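PDB 3HAZ: proline dehydrogenase, which probably oxidises proline to glutamate in two steps, pairing an FAD-dependent proline dehydrogenase with an NAD-dependent aldehyde dehydrogenase in one chain. Local coordinates for residues S567-A571 and G572-A576. Residues are numbered along the deposited sequence; the frame is centred on the assembly and turned at random.
Sequences SRTPA and GIRAA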
loop_
_atom_site.group_PDB
_atom_site.type_symbol
_atom_site.label_atom_id
_atom_site.label_comp_id
_atom_site.label_asym_id
_atom_site.label_seq_id
_atom_site.Cartn_x
_atom_site.Cartn_y
_atom_site.Cartn_z
ATOM N N SER A 567 -3.863 12.836 -38.494
ATOM C CA SER A 567 -4.516 11.773 -37.748
ATOM C C SER A 567 -3.495 10.775 -37.209
ATOM O O SER A 567 -3.709 10.176 -36.158
ATOM C CB SER A 567 -5.524 11.043 -38.630
ATOM O OG SER A 567 -4.854 10.276 -39.615
ATOM N N ARG A 568 -2.393 10.597 -37.935
ATOM C CA ARG A 568 -1.375 9.620 -37.559
ATOM C C ARG A 568 -0.249 10.230 -36.726
ATOM O O ARG A 568 0.668 9.526 -36.291
ATOM C CB ARG A 568 -0.807 8.931 -38.805
ATOM C CG ARG A 568 -1.788 7.985 -39.474
ATOM C CD ARG A 568 -1.318 7.565 -40.862
ATOM N NE ARG A 568 -2.244 6.609 -41.468
ATOM C CZ ARG A 568 -3.425 6.933 -41.990
ATOM N NH1 ARG A 568 -4.199 5.992 -42.514
ATOM N NH2 ARG A 568 -3.834 8.196 -41.989
ATOM N N THR A 569 -0.307 11.539 -36.510
ATOM C CA THR A 569 0.608 12.176 -35.567
ATOM C C THR A 569 0.287 11.726 -34.134
ATOM O O THR A 569 -0.869 11.749 -33.717
ATOM C CB THR A 569 0.538 13.706 -35.688
ATOM O OG1 THR A 569 0.943 14.087 -37.009
ATOM C CG2 THR A 569 1.445 14.377 -34.658
ATOM N N PRO A 570 1.310 11.288 -33.380
ATOM C CA PRO A 570 1.101 10.827 -31.997
ATOM C C PRO A 570 0.306 11.824 -31.143
ATOM O O PRO A 570 0.515 13.035 -31.250
ATOM C CB PRO A 570 2.526 10.684 -31.458
ATOM C CG PRO A 570 3.355 10.370 -32.691
ATOM C CD PRO A 570 2.706 11.123 -33.827
ATOM N N ALA A 571 -0.587 11.309 -30.299
ATOM C CA ALA A 571 -1.446 12.152 -29.468
ATOM C C ALA A 571 -0.656 13.125 -28.589
ATOM O O ALA A 571 -1.063 14.273 -28.399
ATOM C CB ALA A 571 -2.379 11.296 -28.618
ATOM N N GLY A 572 0.472 12.666 -28.060
ATOM C CA GLY A 572 1.312 13.512 -27.225
ATOM C C GLY A 572 1.815 14.728 -27.981
ATOM O O GLY A 572 1.950 15.819 -27.419
ATOM N N ILE A 573 2.086 14.543 -29.268
ATOM C CA ILE A 573 2.551 15.641 -30.107
ATOM C C ILE A 573 1.413 16.617 -30.425
ATOM O O ILE A 573 1.618 17.832 -30.456
ATOM C CB ILE A 573 3.224 15.125 -31.399
ATOM C CG1 ILE A 573 4.474 14.310 -31.045
ATOM C CG2 ILE A 573 3.588 16.281 -32.324
ATOM C CD1 ILE A 573 5.210 13.754 -32.252
ATOM N N ARG A 574 0.210 16.091 -30.649
ATOM C CA ARG A 574 -0.946 16.958 -30.860
ATOM C C ARG A 574 -1.234 17.754 -29.583
ATOM O O ARG A 574 -1.471 18.962 -29.633
ATOM C CB ARG A 574 -2.180 16.155 -31.288
ATOM C CG ARG A 574 -1.924 15.162 -32.419
ATOM C CD ARG A 574 -3.205 14.786 -33.160
ATOM N NE ARG A 574 -4.152 14.044 -32.329
ATOM C CZ ARG A 574 -4.297 12.720 -32.343
ATOM N NH1 ARG A 574 -3.552 11.973 -33.141
ATOM N NH2 ARG A 574 -5.194 12.138 -31.553
ATOM N N ALA A 575 -1.188 17.072 -28.443
ATOM C CA ALA A 575 -1.433 17.709 -27.150
ATOM C C ALA A 575 -0.418 18.813 -26.877
ATOM O O ALA A 575 -0.756 19.880 -26.347
ATOM C CB ALA A 575 -1.407 16.667 -26.032
ATOM N N ALA A 576 0.830 18.555 -27.249
ATOM C CA ALA A 576 1.894 19.524 -27.034
ATOM C C ALA A 576 1.637 20.793 -27.840
ATOM O O ALA A 576 1.992 21.889 -27.412
ATOM C CB ALA A 576 3.266 18.916 -27.395
#
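R574, in the first turn of helix 571-587, reaches back along the chain to the loop that leads into that helix. Its NH1 lies 2.8 Å from T569 O, but the N-H...O angle is only 120°, so the hydrogen bond is weak. The bend at chi3 (-66°) folds the guanidinium back over the start of the helix, where the CA of A571 lies 4.1 Å from its plane, over the centre of one face. NE of R574 is hydrogen-bonded to M675 O, and its side chain also touches F629 of helix 604-629.

Backbone bonds start the helix from P570, its N-cap residue. R574 N gives the straighter bond to P570 O (3.1 Å), in the carbonyl plane, while I573 N makes a weak second one to the same oxygen. One residue on, A575 N bonds to A571 O at 2.8 Å.

The apolar contacts gather round I573. Its CD1 comes within 3.9 Å of P570 CG, and the two side chains run side by side. The CG2 methyl of I573 meets CG2 of T569 at 3.7 Å, the side chains crossing at about a right angle. The same rotamer of T569, with CG2 anti to the backbone N (chi1 -62°), places OG1 for a hydrogen bond with G565 O in the preceding helix, 549-567.

A lysine in place of R574 would lack the flat, many-armed head and would probably leave T569 O or M675 O without its donor. Within the aldehyde dehydrogenase part, away from the cofactor sites, the contact thus joins two consecutive helices through a short proline-containing connection: one arginine meets both the loop carbonyl and that of M675, while T569, P570 and I573, all at least partly exposed, add apolar contacts.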